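Local structure of reducing end xylose-releasing exo-oligoxylanase (Bacillus halodurans, 1WU4) at residues A[12-17]-A[275-280]; A[267-272]-A[327-332]. The protein hydrolyses xylooligosaccharides of three or more units with inversion of anomeric configuration, releasing xylose from the reducing end, but does not attack xylan itself. The protein carries 1 engineered substitution. All coordinates share one frame; numbering follows the deposited sequence.

Contact 1 (A[12-17]-A[275-280]); sequences REYRNL and AEWFGG
Near the C-terminal end of helix 265-278, one of the helices of the (alpha/alpha)6 barrel of glycoside hydrolase family 8, Glu276 and Trp277 receive the loop of Tyr14 and Arg15 that links helix 8-11 to helix 17-20. The contact lies at the protein surface, and the carboxylate of Glu276 makes its polar links. CG of Glu276 stands anti to the backbone N (chi1 179°) and the chain then bends at chi2, which brings the carboxylate up to the passing loop. Arg15 N donates to Glu276 OE2 at 3.0 Å in a nearly straight bond (170° at the hydrogen), though the N-H arrives from well above the carboxylate plane. The same OE2 accepts from a water that also donates to Glu13 O. The other oxygen serves the Arg15 side chain: its ion pair with NE is long, Glu276 OE1 to Arg15 NE being 3.9 Å, and two waters fill in, one joining OE1 to NE and the other joining it to NH2. Guanidinium and carboxylate stand nearly perpendicular, which does not suit a paired two-bond salt bridge, and NH1 makes a salt bridge to Glu20. An alanine in place of Glu276 would probably leave the Arg15 N-H without its acceptor and the guanidinium without this water-linked negative partner, held less firmly, by Glu20 through NH1. Beside this polar patch the more buried Trp277 meets Tyr14. Their planes are 81° apart, yet the approach is oblique. Phe376 O holds the indole N-H and Ile378 N binds Tyr14 OH, tying both rings to the C-terminal tail. The phenol reaches the five-membered ring with one edge carbon, Tyr14 CE1 lying 3.8 Å from Trp277 CD1.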
# COMPACT_ATOMS: atom_id res chain seq x y z
N ARG A 12 -14.63 -1.88 15.94
CA ARG A 12 -15.32 -2.33 14.75
C ARG A 12 -16.10 -1.18 14.11
O ARG A 12 -17.01 -1.39 13.31
CB ARG A 12 -16.26 -3.51 15.07
CG ARG A 12 -15.54 -4.71 15.69
CD ARG A 12 -14.30 -5.10 14.87
NE ARG A 12 -13.57 -6.22 15.46
CZ ARG A 12 -13.94 -7.49 15.38
NH1 ARG A 12 -15.04 -7.82 14.72
NH2 ARG A 12 -13.21 -8.44 15.95
N GLU A 13 -15.73 0.04 14.48
CA GLU A 13 -16.34 1.25 13.93
C GLU A 13 -15.22 2.07 13.29
O GLU A 13 -14.20 2.35 13.92
CB GLU A 13 -17.03 2.07 15.03
CG GLU A 13 -18.33 1.45 15.52
CD GLU A 13 -19.09 2.35 16.48
OE1 GLU A 13 -20.21 1.99 16.87
OE2 GLU A 13 -18.56 3.43 16.84
N TYR A 14 -15.42 2.44 12.03
CA TYR A 14 -14.41 3.19 11.28
C TYR A 14 -14.76 4.66 11.17
O TYR A 14 -15.89 5.03 10.86
CB TYR A 14 -14.25 2.56 9.89
CG TYR A 14 -13.78 1.13 9.97
CD1 TYR A 14 -12.43 0.82 9.84
CD2 TYR A 14 -14.67 0.10 10.25
CE1 TYR A 14 -11.97 -0.48 10.00
CE2 TYR A 14 -14.22 -1.21 10.41
CZ TYR A 14 -12.87 -1.49 10.29
OH TYR A 14 -12.43 -2.78 10.46
N ARG A 15 -13.76 5.50 11.41
CA ARG A 15 -13.97 6.94 11.36
C ARG A 15 -14.17 7.45 9.94
O ARG A 15 -13.41 7.11 9.03
CB ARG A 15 -12.76 7.66 11.97
CG ARG A 15 -12.94 9.17 12.08
CD ARG A 15 -11.63 9.86 12.44
NE ARG A 15 -11.05 9.35 13.68
CZ ARG A 15 -11.50 9.66 14.90
NH1 ARG A 15 -12.53 10.47 15.05
NH2 ARG A 15 -10.90 9.14 15.96
N ASN A 16 -15.22 8.24 9.75
CA ASN A 16 -15.52 8.85 8.47
C ASN A 16 -15.01 10.27 8.68
O ASN A 16 -15.76 11.16 9.12
CB ASN A 16 -17.03 8.88 8.20
CG ASN A 16 -17.37 9.42 6.83
OD1 ASN A 16 -16.59 10.17 6.23
ND2 ASN A 16 -18.54 9.06 6.32
N LEU A 17 -13.73 10.49 8.40
CA LEU A 17 -13.13 11.79 8.62
C LEU A 17 -13.74 12.87 7.73
O LEU A 17 -13.85 14.02 8.15
CB LEU A 17 -11.62 11.72 8.43
CG LEU A 17 -10.82 12.92 8.98
CD1 LEU A 17 -11.23 13.22 10.42
CD2 LEU A 17 -9.33 12.61 8.90
N ALA A 275 -3.09 3.96 12.34
CA ALA A 275 -3.68 4.69 13.46
C ALA A 275 -5.17 4.39 13.56
O ALA A 275 -5.70 4.18 14.65
CB ALA A 275 -3.46 6.18 13.30
N GLU A 276 -5.84 4.36 12.42
CA GLU A 276 -7.28 4.09 12.40
C GLU A 276 -7.60 2.66 12.83
O GLU A 276 -8.51 2.44 13.63
CB GLU A 276 -7.85 4.33 11.00
CG GLU A 276 -9.34 4.05 10.87
CD GLU A 276 -10.18 4.75 11.93
OE1 GLU A 276 -9.78 5.84 12.39
OE2 GLU A 276 -11.25 4.21 12.29
N TRP A 277 -6.85 1.70 12.30
CA TRP A 277 -7.08 0.30 12.62
C TRP A 277 -6.64 -0.12 14.03
O TRP A 277 -7.40 -0.77 14.75
CB TRP A 277 -6.37 -0.61 11.61
CG TRP A 277 -7.05 -0.72 10.28
CD1 TRP A 277 -8.15 -0.03 9.84
CD2 TRP A 277 -6.66 -1.58 9.20
NE1 TRP A 277 -8.46 -0.42 8.55
CE2 TRP A 277 -7.56 -1.36 8.14
CE3 TRP A 277 -5.63 -2.52 9.03
CZ2 TRP A 277 -7.47 -2.05 6.92
CZ3 TRP A 277 -5.53 -3.20 7.81
CH2 TRP A 277 -6.45 -2.96 6.78
N PHE A 278 -5.43 0.24 14.42
CA PHE A 278 -4.93 -0.18 15.71
C PHE A 278 -4.74 0.88 16.79
O PHE A 278 -4.21 0.59 17.86
CB PHE A 278 -3.65 -0.99 15.50
CG PHE A 278 -3.90 -2.33 14.88
CD1 PHE A 278 -4.35 -3.39 15.66
CD2 PHE A 278 -3.78 -2.50 13.51
CE1 PHE A 278 -4.69 -4.60 15.08
CE2 PHE A 278 -4.12 -3.72 12.92
CZ PHE A 278 -4.57 -4.77 13.70
N GLY A 279 -5.20 2.09 16.52
CA GLY A 279 -5.10 3.15 17.51
C GLY A 279 -4.06 4.22 17.24
O GLY A 279 -2.99 3.95 16.68
N GLY A 280 -4.38 5.44 17.65
CA GLY A 280 -3.45 6.53 17.45
C GLY A 280 -2.28 6.42 18.41
O GLY A 280 -2.29 5.59 19.32
O HOH W 1 -12.56 4.99 14.52
O HOH W 2 -8.68 8.21 12.79
O HOH W 3 -9.84 6.31 15.19

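Contact 2 (A[267-272]-A[327-332]); sequences VAANIG and NAMGSL
This is a buried, close approach of two helical segments in which Gly272 faces Gly330 with almost nothing between the backbones. The segment 267-272 lies in the first half of helix 265-278, while 327-332 covers the last part of helix 320-329 and the turns that follow. The CA atoms of Gly272 and Gly330 are 4.2 Å apart. A side chain on Gly272 would point straight into the neighbour: a CB there would fall 2.3 Å from Met329 O. On the other glycine, Gly330 CA touches Ala268 O at 3.4 Å in a CA-H...O contact with a bent angle of 126° at the hydrogen. No conventional hydrogen bond crosses, and Ala268 O is meanwhile engaged by Gly272 N within its own helix. In the (alpha/alpha)6 barrel the pair lies deep among the helices, with helices 282-295, 340-348 and 358-372 packed around it. The side chain of Ala269 is about 12 Å from those of Glu70 and Asp263, the probable proton donor and acceptor of the inverting reaction. Met329 supplies the longest side chain of the interface. CG stands anti to the backbone N (chi1 -176°) and the rest runs out extended, so the thioether lies alongside Ala269: SD of Met329 is 3.8 Å from CB of Ala269, and the terminal CE comes to 3.5 Å from Ala269 O. Ala368 and Ala371 of helix 358-372 also touch this methionine. At the lower-numbered end of 327-332 the side-chain amide makes a looser contact, Asn327 OD1 lying 4.2 Å from Ala268 CB. Past the glycines, Leu332 closes the row with its CB, which rests 3.4 Å from Gly272 O.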
# COMPACT_ATOMS: atom_id res chain seq x y z
N VAL A 267 4.18 6.45 3.03
CA VAL A 267 4.45 6.40 4.46
C VAL A 267 3.35 7.10 5.27
O VAL A 267 2.83 6.55 6.23
CB VAL A 267 5.83 7.00 4.79
CG1 VAL A 267 6.01 7.14 6.29
CG2 VAL A 267 6.93 6.12 4.21
N ALA A 268 2.99 8.32 4.87
CA ALA A 268 1.95 9.06 5.58
C ALA A 268 0.62 8.31 5.55
O ALA A 268 -0.10 8.26 6.54
CB ALA A 268 1.78 10.45 4.97
N ALA A 269 0.30 7.72 4.39
CA ALA A 269 -0.94 6.97 4.25
C ALA A 269 -0.95 5.75 5.16
O ALA A 269 -1.95 5.46 5.81
CB ALA A 269 -1.14 6.55 2.80
N ASN A 270 0.18 5.03 5.19
CA ASN A 270 0.31 3.84 6.02
C ASN A 270 0.16 4.18 7.50
O ASN A 270 -0.46 3.43 8.26
CB ASN A 270 1.67 3.17 5.79
CG ASN A 270 1.83 2.63 4.39
OD1 ASN A 270 0.85 2.31 3.71
ND2 ASN A 270 3.08 2.50 3.95
N ILE A 271 0.75 5.30 7.90
CA ILE A 271 0.67 5.73 9.29
C ILE A 271 -0.78 6.07 9.63
O ILE A 271 -1.26 5.76 10.72
CB ILE A 271 1.59 6.94 9.53
CG1 ILE A 271 3.05 6.48 9.44
CG2 ILE A 271 1.31 7.57 10.89
CD1 ILE A 271 4.07 7.59 9.52
N GLY A 272 -1.48 6.69 8.68
CA GLY A 272 -2.87 7.02 8.91
C GLY A 272 -3.74 5.79 9.06
O GLY A 272 -4.58 5.72 9.97
N ASN A 327 -1.03 12.56 1.96
CA ASN A 327 -0.95 13.50 3.07
C ASN A 327 -2.32 13.64 3.73
O ASN A 327 -2.43 13.77 4.94
CB ASN A 327 -0.46 14.87 2.61
CG ASN A 327 1.04 14.91 2.38
OD1 ASN A 327 1.77 14.00 2.81
ND2 ASN A 327 1.52 15.96 1.72
N ALA A 328 -3.38 13.60 2.91
CA ALA A 328 -4.73 13.70 3.43
C ALA A 328 -5.09 12.44 4.23
O ALA A 328 -5.67 12.52 5.31
CB ALA A 328 -5.72 13.90 2.29
N MET A 329 -4.73 11.28 3.69
CA MET A 329 -5.01 10.01 4.37
C MET A 329 -4.27 10.00 5.71
O MET A 329 -4.74 9.41 6.69
CB MET A 329 -4.56 8.83 3.50
CG MET A 329 -4.88 7.46 4.08
SD MET A 329 -4.91 6.23 2.76
CE MET A 329 -4.63 4.72 3.70
N GLY A 330 -3.12 10.66 5.75
CA GLY A 330 -2.34 10.73 6.97
C GLY A 330 -3.10 11.40 8.11
O GLY A 330 -2.82 11.15 9.28
N SER A 331 -4.07 12.24 7.77
CA SER A 331 -4.86 12.94 8.78
C SER A 331 -5.56 12.00 9.75
O SER A 331 -5.94 12.40 10.85
CB SER A 331 -5.89 13.85 8.11
OG SER A 331 -5.25 14.90 7.40
N LEU A 332 -5.75 10.74 9.36
CA LEU A 332 -6.40 9.78 10.25
C LEU A 332 -5.55 9.54 11.50
O LEU A 332 -6.05 9.05 12.51
CB LEU A 332 -6.63 8.45 9.52
CG LEU A 332 -7.74 8.45 8.47
CD1 LEU A 332 -7.64 7.19 7.61
CD2 LEU A 332 -9.10 8.53 9.14

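How the contacts relate
Both contacts draw on helix 265-278: contact 2 uses its first half and contact 1 its last turn, with centres about 12 Å apart. They meet directly. Leu17, which starts the helix after the N-terminal loop, sets CD2 3.7 Å from Ser331 CB, and Ala275 CB lies 3.9 Å from Leu332 O, so the loop and the shared helix both touch segment 327-332. The polar, watered carboxylate of Glu276 gives way inward to glycines, alanines and Met329. Asp263, the likely proton acceptor, lies just ahead of the shared helix, nearer contact 2; contact 1 is remote from both the catalytic residues and the nickel ion.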